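Long-range contacts in uracil-DNA glycosylase (Epstein-Barr virus, PDB 6LYJ), which is a viral member of the uracil-DNA glycosylase superfamily, with an alpha/beta fold built round a four-stranded parallel beta sheet: residues 70-74 with 146-152; 75-79 with 138-142; 82-86 with 248-253; 172-176 with 197-201; 208-212 with 233-239. One frame throughout, in Å; residues are numbered along the deposited sequence.

Interaction 1. Residues 70-74 with 146-152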
# COMPACT_ATOMS: atom_id res chain seq x y z
N MET A 70 -1.75 -17.92 5.12
CA MET A 70 -1.62 -17.02 3.98
C MET A 70 -0.68 -15.86 4.23
O MET A 70 -0.35 -15.14 3.28
CB MET A 70 -3.00 -16.48 3.56
CG MET A 70 -3.94 -17.54 3.01
SD MET A 70 -3.30 -18.35 1.52
CE MET A 70 -3.22 -16.96 0.39
N CYS A 71 -0.23 -15.63 5.48
CA CYS A 71 0.60 -14.46 5.72
C CYS A 71 1.99 -14.58 5.11
O CYS A 71 2.68 -13.56 4.98
CB CYS A 71 0.71 -14.17 7.22
SG CYS A 71 1.76 -15.28 8.19
N MET A 72 2.40 -15.78 4.71
CA MET A 72 3.65 -15.98 3.98
C MET A 72 3.43 -16.36 2.51
O MET A 72 4.34 -16.89 1.87
CB MET A 72 4.51 -17.06 4.66
CG MET A 72 4.88 -16.75 6.10
SD MET A 72 5.81 -15.22 6.29
CE MET A 72 6.04 -15.18 8.07
N ALA A 73 2.23 -16.11 1.98
CA ALA A 73 1.97 -16.47 0.59
C ALA A 73 2.94 -15.79 -0.36
O ALA A 73 3.32 -16.37 -1.39
CB ALA A 73 0.52 -16.13 0.21
N TRP A 74 3.37 -14.57 -0.03
CA TRP A 74 4.33 -13.83 -0.85
C TRP A 74 5.63 -14.58 -1.06
O TRP A 74 6.39 -14.23 -1.97
CB TRP A 74 4.63 -12.48 -0.20
CG TRP A 74 5.11 -12.61 1.21
CD1 TRP A 74 4.34 -12.62 2.34
CD2 TRP A 74 6.46 -12.78 1.65
NE1 TRP A 74 5.13 -12.78 3.46
CE2 TRP A 74 6.44 -12.88 3.06
CE3 TRP A 74 7.69 -12.86 0.99
CZ2 TRP A 74 7.59 -13.05 3.81
CZ3 TRP A 74 8.84 -13.02 1.74
CH2 TRP A 74 8.78 -13.12 3.14
N LEU A 146 8.67 -10.07 -6.08
CA LEU A 146 8.35 -10.26 -4.67
C LEU A 146 7.49 -9.09 -4.20
O LEU A 146 7.95 -7.94 -4.19
CB LEU A 146 9.62 -10.38 -3.83
CG LEU A 146 9.39 -10.92 -2.42
CD1 LEU A 146 9.07 -12.41 -2.49
CD2 LEU A 146 10.58 -10.68 -1.50
N LEU A 147 6.25 -9.39 -3.83
CA LEU A 147 5.27 -8.39 -3.40
C LEU A 147 5.23 -8.41 -1.88
O LEU A 147 4.40 -9.11 -1.27
CB LEU A 147 3.91 -8.68 -4.03
CG LEU A 147 3.89 -8.61 -5.56
CD1 LEU A 147 2.75 -9.43 -6.13
CD2 LEU A 147 3.79 -7.16 -6.02
N LEU A 148 6.12 -7.65 -1.26
CA LEU A 148 6.42 -7.76 0.17
C LEU A 148 5.84 -6.58 0.93
O LEU A 148 6.31 -5.44 0.78
CB LEU A 148 7.93 -7.86 0.38
CG LEU A 148 8.37 -7.91 1.84
CD1 LEU A 148 7.80 -9.14 2.53
CD2 LEU A 148 9.90 -7.89 1.93
N ASN A 149 4.83 -6.84 1.75
CA ASN A 149 4.37 -5.89 2.76
C ASN A 149 5.36 -5.89 3.92
O ASN A 149 5.76 -6.95 4.40
CB ASN A 149 2.98 -6.26 3.26
CG ASN A 149 1.87 -5.80 2.33
OD1 ASN A 149 2.00 -4.78 1.66
ND2 ASN A 149 0.78 -6.56 2.30
N THR A 150 5.75 -4.69 4.38
CA THR A 150 6.68 -4.62 5.50
C THR A 150 6.04 -5.13 6.79
O THR A 150 6.75 -5.63 7.67
CB THR A 150 7.19 -3.19 5.68
OG1 THR A 150 6.09 -2.27 5.67
CG2 THR A 150 8.16 -2.80 4.57
N ILE A 151 4.72 -4.99 6.92
CA ILE A 151 3.96 -5.55 8.03
C ILE A 151 3.07 -6.65 7.47
O ILE A 151 2.33 -6.42 6.50
CB ILE A 151 3.12 -4.47 8.74
CG1 ILE A 151 3.98 -3.27 9.13
CG2 ILE A 151 2.42 -5.04 9.97
CD1 ILE A 151 5.17 -3.62 10.01
N LEU A 152 3.13 -7.84 8.07
CA LEU A 152 2.54 -9.01 7.43
C LEU A 152 1.15 -9.36 7.95
O LEU A 152 0.48 -10.20 7.34
CB LEU A 152 3.47 -10.23 7.58
CG LEU A 152 4.79 -10.12 6.82
CD1 LEU A 152 5.67 -11.35 7.03
CD2 LEU A 152 4.55 -9.89 5.34
O HOH W 1 0.92 -11.35 4.86
O HOH W 2 5.60 -12.31 -3.93

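Interaction 2. Residues 75-79 with 138-142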
# COMPACT_ATOMS: atom_id res chain seq x y z
N ALA A 75 5.93 -15.58 -0.23
CA ALA A 75 7.18 -16.31 -0.33
C ALA A 75 7.06 -17.62 -1.10
O ALA A 75 8.08 -18.30 -1.28
CB ALA A 75 7.73 -16.58 1.07
N ARG A 76 5.87 -17.99 -1.56
CA ARG A 76 5.63 -19.33 -2.09
C ARG A 76 5.52 -19.38 -3.62
O ARG A 76 5.22 -20.45 -4.15
CB ARG A 76 4.38 -19.94 -1.47
CG ARG A 76 4.46 -20.13 0.05
CD ARG A 76 3.38 -21.08 0.55
NE ARG A 76 2.04 -20.51 0.50
CZ ARG A 76 1.41 -19.99 1.55
NH1 ARG A 76 2.00 -19.96 2.73
NH2 ARG A 76 0.18 -19.50 1.41
N PHE A 77 5.76 -18.28 -4.33
CA PHE A 77 5.51 -18.29 -5.77
C PHE A 77 6.76 -18.49 -6.62
O PHE A 77 6.63 -18.75 -7.82
CB PHE A 77 4.83 -16.98 -6.22
CG PHE A 77 3.38 -16.87 -5.82
CD1 PHE A 77 3.02 -16.45 -4.56
CD2 PHE A 77 2.38 -17.17 -6.74
CE1 PHE A 77 1.69 -16.34 -4.20
CE2 PHE A 77 1.05 -17.07 -6.39
CZ PHE A 77 0.70 -16.65 -5.12
N CYS A 78 7.94 -18.40 -6.03
CA CYS A 78 9.17 -18.64 -6.79
C CYS A 78 10.29 -18.91 -5.80
O CYS A 78 10.18 -18.61 -4.61
CB CYS A 78 9.52 -17.45 -7.69
SG CYS A 78 10.12 -15.99 -6.81
N ASP A 79 11.38 -19.46 -6.32
CA ASP A 79 12.55 -19.64 -5.49
C ASP A 79 13.13 -18.26 -5.16
O ASP A 79 13.16 -17.39 -6.03
CB ASP A 79 13.60 -20.48 -6.21
CG ASP A 79 13.10 -21.86 -6.57
OD1 ASP A 79 11.98 -22.22 -6.15
OD2 ASP A 79 13.83 -22.59 -7.27
N ASP A 138 -0.67 -12.84 -9.08
CA ASP A 138 0.03 -14.11 -8.95
C ASP A 138 1.06 -14.33 -10.06
O ASP A 138 2.15 -14.85 -9.80
CB ASP A 138 -0.97 -15.28 -8.95
CG ASP A 138 -1.97 -15.19 -7.81
OD1 ASP A 138 -2.07 -14.12 -7.17
OD2 ASP A 138 -2.62 -16.21 -7.52
N ALA A 139 0.73 -13.95 -11.30
CA ALA A 139 1.65 -14.18 -12.41
C ALA A 139 2.94 -13.38 -12.26
O ALA A 139 4.03 -13.87 -12.58
CB ALA A 139 0.95 -13.86 -13.74
N TRP A 140 2.84 -12.16 -11.73
CA TRP A 140 4.04 -11.41 -11.39
C TRP A 140 4.87 -12.16 -10.37
O TRP A 140 6.09 -12.33 -10.54
CB TRP A 140 3.69 -10.04 -10.81
CG TRP A 140 3.00 -9.08 -11.71
CD1 TRP A 140 2.56 -9.31 -12.98
CD2 TRP A 140 2.67 -7.72 -11.40
NE1 TRP A 140 1.97 -8.17 -13.48
CE2 TRP A 140 2.03 -7.18 -12.53
CE3 TRP A 140 2.87 -6.90 -10.28
CZ2 TRP A 140 1.57 -5.87 -12.57
CZ3 TRP A 140 2.41 -5.59 -10.32
CH2 TRP A 140 1.77 -5.09 -11.47
N ALA A 141 4.23 -12.63 -9.29
CA ALA A 141 4.97 -13.32 -8.25
C ALA A 141 5.64 -14.57 -8.79
O ALA A 141 6.80 -14.86 -8.46
CB ALA A 141 4.04 -13.67 -7.09
N SER A 142 4.94 -15.32 -9.65
CA SER A 142 5.51 -16.52 -10.24
C SER A 142 6.69 -16.20 -11.14
O SER A 142 7.57 -17.05 -11.32
CB SER A 142 4.45 -17.31 -11.02
OG SER A 142 3.42 -17.77 -10.16
O HOH W 3 4.16 -19.96 -8.99
O HOH W 4 8.10 -19.76 -10.32

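Interaction 3. Residues 82-86 with 248-253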
# COMPACT_ATOMS: atom_id res chain seq x y z
N ASP A 82 15.61 -16.66 -7.48
CA ASP A 82 15.11 -16.20 -8.76
C ASP A 82 14.39 -14.86 -8.69
O ASP A 82 13.82 -14.42 -9.69
CB ASP A 82 14.18 -17.26 -9.37
CG ASP A 82 14.90 -18.56 -9.67
OD1 ASP A 82 16.11 -18.51 -9.96
OD2 ASP A 82 14.25 -19.62 -9.62
N ILE A 83 14.38 -14.21 -7.52
CA ILE A 83 13.71 -12.92 -7.39
C ILE A 83 14.44 -11.88 -8.21
O ILE A 83 15.67 -11.77 -8.16
CB ILE A 83 13.61 -12.52 -5.91
CG1 ILE A 83 12.64 -13.45 -5.18
CG2 ILE A 83 13.20 -11.05 -5.77
CD1 ILE A 83 12.67 -13.34 -3.68
N LYS A 84 13.68 -11.12 -9.01
CA LYS A 84 14.21 -10.08 -9.88
C LYS A 84 13.70 -8.69 -9.57
O LYS A 84 14.36 -7.71 -9.91
CB LYS A 84 13.89 -10.39 -11.36
CG LYS A 84 14.49 -11.67 -11.89
CD LYS A 84 13.85 -12.06 -13.22
CE LYS A 84 14.44 -13.35 -13.76
NZ LYS A 84 13.81 -13.75 -15.06
N VAL A 85 12.51 -8.57 -8.98
CA VAL A 85 11.91 -7.29 -8.65
C VAL A 85 11.27 -7.41 -7.27
O VAL A 85 10.58 -8.40 -6.99
CB VAL A 85 10.86 -6.85 -9.69
CG1 VAL A 85 10.27 -5.49 -9.32
CG2 VAL A 85 11.47 -6.78 -11.08
N VAL A 86 11.52 -6.43 -6.42
CA VAL A 86 10.90 -6.34 -5.10
C VAL A 86 10.04 -5.08 -5.07
O VAL A 86 10.53 -3.98 -5.36
CB VAL A 86 11.95 -6.31 -3.97
CG1 VAL A 86 11.25 -6.17 -2.62
CG2 VAL A 86 12.78 -7.58 -3.99
N LEU A 248 19.09 -11.20 -17.48
CA LEU A 248 17.99 -11.92 -16.86
C LEU A 248 16.74 -11.82 -17.72
O LEU A 248 16.59 -10.88 -18.51
CB LEU A 248 17.72 -11.38 -15.45
CG LEU A 248 18.93 -11.42 -14.51
CD1 LEU A 248 18.55 -10.91 -13.13
CD2 LEU A 248 19.51 -12.83 -14.42
N GLY A 249 15.87 -12.81 -17.60
CA GLY A 249 14.61 -12.76 -18.33
C GLY A 249 13.73 -11.62 -17.83
O GLY A 249 13.56 -11.42 -16.62
N GLU A 250 13.15 -10.89 -18.77
CA GLU A 250 12.28 -9.78 -18.41
C GLU A 250 10.93 -10.28 -17.88
O GLU A 250 10.51 -11.41 -18.14
CB GLU A 250 12.04 -8.86 -19.62
CG GLU A 250 13.31 -8.33 -20.25
CD GLU A 250 13.04 -7.38 -21.41
OE1 GLU A 250 12.07 -6.59 -21.34
OE2 GLU A 250 13.79 -7.43 -22.41
N ILE A 251 10.26 -9.40 -17.14
CA ILE A 251 8.94 -9.70 -16.61
C ILE A 251 7.91 -9.42 -17.70
O ILE A 251 7.96 -8.38 -18.36
CB ILE A 251 8.65 -8.87 -15.35
CG1 ILE A 251 9.80 -8.94 -14.35
CG2 ILE A 251 7.33 -9.30 -14.72
CD1 ILE A 251 10.10 -10.34 -13.82
N ASP A 252 6.97 -10.35 -17.88
CA ASP A 252 5.77 -10.08 -18.66
C ASP A 252 4.73 -9.55 -17.67
O ASP A 252 4.18 -10.31 -16.87
CB ASP A 252 5.30 -11.34 -19.38
CG ASP A 252 4.08 -11.10 -20.26
OD1 ASP A 252 3.50 -9.99 -20.22
OD2 ASP A 252 3.69 -12.03 -21.00
N TRP A 253 4.52 -8.24 -17.70
CA TRP A 253 3.65 -7.58 -16.73
C TRP A 253 2.16 -7.78 -17.02
O TRP A 253 1.33 -7.31 -16.24
CB TRP A 253 3.96 -6.08 -16.69
CG TRP A 253 5.36 -5.78 -16.23
CD1 TRP A 253 6.41 -5.40 -17.02
CD2 TRP A 253 5.86 -5.86 -14.89
NE1 TRP A 253 7.54 -5.23 -16.25
CE2 TRP A 253 7.23 -5.50 -14.94
CE3 TRP A 253 5.30 -6.18 -13.66
CZ2 TRP A 253 8.03 -5.47 -13.80
CZ3 TRP A 253 6.10 -6.15 -12.53
CH2 TRP A 253 7.45 -5.79 -12.61
O HOH W 5 16.15 -15.01 -16.45

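Interaction 4. Residues 172-176 with 197-201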
# COMPACT_ATOMS: atom_id res chain seq x y z
N ASP A 172 12.54 -5.96 7.31
CA ASP A 172 13.81 -5.26 7.13
C ASP A 172 14.94 -6.26 6.87
O ASP A 172 15.76 -6.07 5.96
CB ASP A 172 14.14 -4.42 8.37
CG ASP A 172 13.44 -3.07 8.37
OD1 ASP A 172 12.70 -2.75 7.41
OD2 ASP A 172 13.64 -2.32 9.35
N HIS A 173 15.01 -7.31 7.69
CA HIS A 173 16.08 -8.29 7.52
C HIS A 173 15.95 -8.99 6.17
O HIS A 173 16.95 -9.23 5.49
CB HIS A 173 16.05 -9.29 8.67
CG HIS A 173 17.16 -10.30 8.63
ND1 HIS A 173 18.47 -9.98 8.91
CD2 HIS A 173 17.15 -11.63 8.37
CE1 HIS A 173 19.22 -11.06 8.81
NE2 HIS A 173 18.44 -12.08 8.48
N VAL A 174 14.72 -9.32 5.77
CA VAL A 174 14.48 -9.93 4.46
C VAL A 174 14.99 -9.02 3.34
O VAL A 174 15.64 -9.48 2.39
CB VAL A 174 12.98 -10.25 4.28
CG1 VAL A 174 12.69 -10.58 2.82
CG2 VAL A 174 12.58 -11.40 5.18
N ILE A 175 14.68 -7.73 3.42
CA ILE A 175 15.15 -6.79 2.40
C ILE A 175 16.67 -6.76 2.35
O ILE A 175 17.29 -6.81 1.28
CB ILE A 175 14.57 -5.38 2.65
CG1 ILE A 175 13.04 -5.40 2.47
CG2 ILE A 175 15.22 -4.34 1.73
CD1 ILE A 175 12.34 -4.16 3.01
N SER A 176 17.30 -6.68 3.53
CA SER A 176 18.76 -6.65 3.61
C SER A 176 19.36 -7.90 2.98
O SER A 176 20.33 -7.82 2.22
CB SER A 176 19.20 -6.52 5.07
OG SER A 176 18.82 -5.27 5.62
N LYS A 197 13.19 2.47 3.31
CA LYS A 197 13.91 1.20 3.25
C LYS A 197 15.10 1.24 2.30
O LYS A 197 15.86 0.27 2.26
CB LYS A 197 12.96 0.08 2.81
CG LYS A 197 11.72 -0.06 3.67
CD LYS A 197 12.08 -0.27 5.12
CE LYS A 197 10.86 -0.15 6.02
NZ LYS A 197 11.23 -0.34 7.44
N ALA A 198 15.27 2.33 1.55
CA ALA A 198 16.33 2.42 0.56
C ALA A 198 17.71 2.21 1.18
O ALA A 198 18.59 1.60 0.56
CB ALA A 198 16.27 3.77 -0.16
N SER A 199 17.91 2.71 2.40
CA SER A 199 19.20 2.60 3.06
C SER A 199 19.56 1.16 3.41
O SER A 199 20.71 0.90 3.80
CB SER A 199 19.21 3.46 4.32
OG SER A 199 18.22 3.01 5.24
N LEU A 200 18.62 0.22 3.29
CA LEU A 200 18.91 -1.20 3.46
C LEU A 200 19.49 -1.84 2.21
O LEU A 200 20.03 -2.95 2.29
CB LEU A 200 17.64 -1.95 3.86
CG LEU A 200 16.95 -1.56 5.17
CD1 LEU A 200 15.65 -2.33 5.34
CD2 LEU A 200 17.88 -1.81 6.34
N ILE A 201 19.41 -1.18 1.05
CA ILE A 201 19.68 -1.80 -0.24
C ILE A 201 20.99 -1.27 -0.80
O ILE A 201 21.26 -0.06 -0.73
CB ILE A 201 18.53 -1.55 -1.23
CG1 ILE A 201 17.20 -2.04 -0.64
CG2 ILE A 201 18.81 -2.22 -2.57
CD1 ILE A 201 15.98 -1.40 -1.28
O HOH W 6 21.05 -3.90 4.65

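Interaction 5. Residues 208-212 with 233-239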
# COMPACT_ATOMS: atom_id res chain seq x y z
N VAL A 208 17.49 0.84 -7.60
CA VAL A 208 16.51 1.29 -6.62
C VAL A 208 15.68 2.39 -7.28
O VAL A 208 16.18 3.48 -7.56
CB VAL A 208 17.18 1.78 -5.33
CG1 VAL A 208 16.13 2.26 -4.33
CG2 VAL A 208 18.04 0.67 -4.74
N LEU A 209 14.41 2.08 -7.54
CA LEU A 209 13.49 3.01 -8.18
C LEU A 209 12.56 3.60 -7.12
O LEU A 209 11.94 2.85 -6.35
CB LEU A 209 12.67 2.31 -9.26
CG LEU A 209 13.47 1.62 -10.38
CD1 LEU A 209 12.57 0.77 -11.25
CD2 LEU A 209 14.19 2.67 -11.22
N THR A 210 12.47 4.92 -7.08
CA THR A 210 11.65 5.61 -6.10
C THR A 210 10.71 6.57 -6.80
O THR A 210 11.01 7.09 -7.88
CB THR A 210 12.50 6.39 -5.08
OG1 THR A 210 13.19 7.45 -5.75
CG2 THR A 210 13.51 5.48 -4.40
N SER A 211 9.56 6.81 -6.18
CA SER A 211 8.60 7.80 -6.64
C SER A 211 7.59 8.01 -5.52
O SER A 211 7.63 7.36 -4.48
CB SER A 211 7.90 7.36 -7.93
OG SER A 211 6.91 6.38 -7.68
N GLN A 212 6.66 8.94 -5.76
CA GLN A 212 5.52 9.09 -4.87
C GLN A 212 4.65 7.84 -4.91
O GLN A 212 4.74 7.01 -5.82
CB GLN A 212 4.70 10.32 -5.24
CG GLN A 212 5.33 11.62 -4.81
CD GLN A 212 4.43 12.80 -5.06
OE1 GLN A 212 3.62 12.79 -5.99
NE2 GLN A 212 4.55 13.83 -4.23
N ASN A 233 6.39 7.47 -13.71
CA ASN A 233 7.68 7.12 -13.12
C ASN A 233 8.46 6.12 -13.98
O ASN A 233 9.67 5.99 -13.79
CB ASN A 233 7.51 6.60 -11.69
CG ASN A 233 6.77 5.26 -11.61
OD1 ASN A 233 6.58 4.56 -12.60
ND2 ASN A 233 6.37 4.90 -10.40
N ASN A 234 7.78 5.41 -14.89
CA ASN A 234 8.43 4.53 -15.86
C ASN A 234 9.12 3.34 -15.19
O ASN A 234 10.00 2.72 -15.80
CB ASN A 234 9.42 5.31 -16.74
CG ASN A 234 9.48 4.79 -18.17
OD1 ASN A 234 8.47 4.37 -18.73
ND2 ASN A 234 10.67 4.84 -18.76
N HIS A 235 8.71 2.98 -13.97
CA HIS A 235 9.47 2.02 -13.18
C HIS A 235 9.46 0.62 -13.80
O HIS A 235 10.45 -0.11 -13.68
CB HIS A 235 8.92 1.96 -11.76
CG HIS A 235 9.40 3.07 -10.87
ND1 HIS A 235 9.12 3.10 -9.52
CD2 HIS A 235 10.13 4.18 -11.13
CE1 HIS A 235 9.66 4.18 -8.99
NE2 HIS A 235 10.28 4.85 -9.95
N PHE A 236 8.36 0.22 -14.44
CA PHE A 236 8.30 -1.14 -14.98
C PHE A 236 9.14 -1.28 -16.24
O PHE A 236 9.80 -2.32 -16.45
CB PHE A 236 6.84 -1.51 -15.23
CG PHE A 236 5.99 -1.47 -13.99
CD1 PHE A 236 5.96 -2.54 -13.12
CD2 PHE A 236 5.25 -0.34 -13.68
CE1 PHE A 236 5.20 -2.50 -11.97
CE2 PHE A 236 4.48 -0.29 -12.54
CZ PHE A 236 4.45 -1.37 -11.68
N VAL A 237 9.21 -0.22 -17.04
CA VAL A 237 10.11 -0.20 -18.19
C VAL A 237 11.56 -0.19 -17.72
O VAL A 237 12.39 -0.96 -18.23
CB VAL A 237 9.80 1.01 -19.09
CG1 VAL A 237 10.84 1.14 -20.20
CG2 VAL A 237 8.39 0.90 -19.67
N LEU A 238 11.90 0.70 -16.79
CA LEU A 238 13.27 0.76 -16.29
C LEU A 238 13.68 -0.57 -15.68
O LEU A 238 14.82 -1.02 -15.84
CB LEU A 238 13.41 1.89 -15.28
CG LEU A 238 13.21 3.30 -15.84
CD1 LEU A 238 13.15 4.33 -14.71
CD2 LEU A 238 14.30 3.65 -16.85
N ALA A 239 12.75 -1.22 -14.98
CA ALA A 239 13.03 -2.52 -14.37
C ALA A 239 13.38 -3.55 -15.43
O ALA A 239 14.39 -4.27 -15.31
CB ALA A 239 11.84 -2.98 -13.54

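Interaction 1. Residues 70-74 with 146-152
Leu-148 places a methyl group squarely on the indole of Trp-74: CD1 lies 3.8 Å from the centroid of the six-membered ring and only 4° off its normal, a textbook CH-pi contact. Leu-146 meets the same ring at its rim, near the ring plane, with CD1 3.8 Å from Trp-74 CE3. Leu-152 crosses the indole at about a right angle and brings CD2 to 3.5 Å from Trp-74 NE1, while its other methyl, CD1, touches SD of Met-72. Leu-146 and Leu-148, two residues apart on strand 145-149, an outermost strand of the parallel sheet in this alpha/beta fold, both turn their ends to Trp-74, which lies against the sheet beside helix 167-181, whose Leu-178 and Val-174 pack on the same two leucines. CG of Trp-74 stands between the backbone N and the carbonyl carbon (chi1 55°), which folds the ring back until NE1 makes a weak bond to Cys-71 O (3.0 Å, 123° at the hydrogen). Trp-34 stacks on the indole edge-to-face. Farther out, one water donates to both Cys-71 O and Leu-152 O, and another accepts from Leu-147 N and lies near Trp-74 O. A type I turn from Met-70 to Ala-73, closed by Ala-73 N to Met-70 O at 3.0 Å, immediately precedes Trp-74.

Interaction 2. Residues 75-79 with 138-142
Apolar contact dominates where Phe-77 rests on Ala-141, the methyl CB of the alanine standing 3.5 Å from Phe-77 CG and equally near the phenylalanine CB. The alanine meets the root of the aromatic side chain, approaching the ring obliquely. Towards its far end the ring reaches the start of helix 138-142: Phe-77 CE2 comes 3.7 Å from Asp-138 CB, and the carboxylate beyond that carbon is turned 61° from the ring plane. Phe-77 has CG anti to its carbonyl carbon (chi1 -74°), which lays the ring along the helix from Ser-142 back to Asp-138, one turn earlier. Cys-78 adds a lighter touch through CB, near the carbonyl oxygen of Ala-141.

Polar groups meet at the helix end. Ser-142 OG lies at the edge of the Phe-77 ring, in its plane and 3.6 Å from CD2. The carbonyl of Phe-77 receives a nearly straight CA-H...O contact from Ser-142, 3.5 Å between CA and O with 173° at the hydrogen. Two waters join the same groups: one donates to Phe-77 O and pairs with Ser-142 OG, and the other donates to Phe-77 O and to Ser-142 O.

The contact ties the loop before strand 85-89 to the short helix that precedes strand 145-149. Leu-101 also packs on Phe-77, while Trp-140 belongs to a different side of the helix and packs on helix 113-125. Because Phe-77 O is approached by a C-H group and two donating waters, the polar part of this surface contact appears to run largely through solvent, and direct contact is mostly hydrocarbon.

Interaction 3. Residues 82-86 with 248-253
Lys-84 stretches across to Gly-249 and gives its ammonium group to the glycine carbonyl, with 2.8 Å between NZ and Gly-249 O. The lysine lies just before strand 85-89, an inner strand of the parallel sheet at the heart of this alpha/beta fold, and the partner is the C-terminal tail that follows helix 235-245. The tail thus passes over the starting end of the sheet. Ile-251 is shared by the side chains of Lys-84 and Val-85, whereas Leu-248 and Gly-249 belong to the lysine and Trp-253 to the valine.

Lys-84 reaches the tail in an extended conformation: CG stands anti to the carbonyl carbon (chi1 -63°) and the chain beyond it is straight, running past Ile-251. The two side chains slide by each other in opposite directions, with Lys-84 CD 4.2 Å from Ile-251 CD1. Leu-248 approaches the lysine chain near its end, bringing CB to 4.2 Å from Lys-84 CE. Leu-243 of helix 235-245 also packs on both Lys-84 and Ile-251.

Val-85 splits its two methyls between two partners. CG2 faces Ile-251 CG1 at 4.3 Å, while CG1 meets the edge of the Trp-253 indole near its plane. One face of that indole is taken by Ile-251, whose CG2 sits 3.6 Å above the plane and over its centre. Trp-140 and Phe-236 meet the same ring edge-to-face.

At the lysine tip, NZ comes to Gly-249 O tilted 25° from the carbonyl plane, at a C=O...N angle of 113°, and also donates to a water 3.0 Å from NZ.

Interaction 4. Residues 172-176 with 197-201
Lys-197 NZ donates to Asp-172 OD1 at 2.8 Å, a salt bridge in which the carboxylate uses its syn lone pair, on the side of its other oxygen. The bridge joins helix 167-181, one of the helices that flank the parallel sheet of this alpha/beta fold, to residues 197-201, which come after helix 191-195 and include a 3-10 segment. Only OD1 is engaged closely, and the two side chains cross at about a right angle. The lysine chain bends at chi2 (-57°) and is straight thereafter, which carries its CD alongside the same carboxylate oxygen, 3.4 Å from Asp-172 OD1, before the ammonium group arrives.

Next to the charged pair, Ile-175 turns towards residues 197-201 and supplies most of the hydrocarbon contact from the helix. Its CG2 branch serves two partners, lying 3.9 Å from Ile-201 CG1 and 4.0 Å from Leu-200 CB, while its CD1 touches Lys-197 CG. Leu-88 of strand 85-89 packs against both Ile-175 and Lys-197, so the inner side of the contact rests on the sheet.

Leu-200 sets its fork against Asp-172 and Ser-176, one helical turn apart: CD1 reaches 3.6 Å from Asp-172 OD1, and CD2 sits beside the hydroxyl of Ser-176. That hydroxyl is joined to the other segment through one water, 2.8 Å from Ser-176 OG, which donates to Leu-200 O at 2.7 Å.

Interaction 5. Residues 208-212 with 233-239
The imidazole of His-235 turns one face to Leu-209, with the leucine CB 3.4 Å from the ring centroid and 5° off its normal, a CH-pi contact over the face. On the opposite face sits the amide nitrogen of Asn-233, offset toward the rim. The ring edge is turned to the strand: NE2 makes a weak hydrogen bond to Thr-210 O (3.1 Å, 130° at the hydrogen). Farther along Leu-209, CD2 meets Leu-238 CD1 obliquely at 4.0 Å. Strand 207-211 is an outermost strand of the parallel sheet; its residues 208-211 and residues 235-239 of the helix run nearly antiparallel, their axes 9.8 Å apart at closest approach.

Asn-233 holds its amide between strand and helix. With CG between the backbone N and carbonyl carbon (chi1 67°), its ND2 donates to Ser-211 OG at 3.1 Å, and that oxygen lies in the amide plane. Its OD1 accepts from His-235 N at 3.0 Å, an Asx turn at the helix start.

Ser-211 OG therefore both accepts, from Asn-233, and donates, to Gln-212 O at 2.9 Å. In His-235, ND1 takes a hydrogen bond from Trp-190 NE1 and NE2 gives only its weak one, consistent with a neutral ring whose rotation is restrained from both nitrogens.

How the interactions relate
Interactions 1, 3 and 5 reach the parallel sheet, ordered 145-149, 85-89, 186-190, 207-211; interaction 4 involves helix 167-181, which packs on it. Interactions 1 and 5 involve its two outermost strands, with centres about 21 Å apart, and interaction 3 brings in the inner strand 85-89, probably hydrogen-bonded to strand 145-149 through Leu-146 N and Val-85 O. Interaction 2 lies about 10 Å from interaction 3, centre to centre, and the two meet where Trp-140 NE1 is probably hydrogen-bonded to Trp-253 O. Interactions 4 and 5 touch through Ile-201 and Val-208. Along the chain, interactions 1 and 2 each alternate with interaction 3, whose span encloses 4 and 5, so the C-terminal tail is tied back to early parts of the fold.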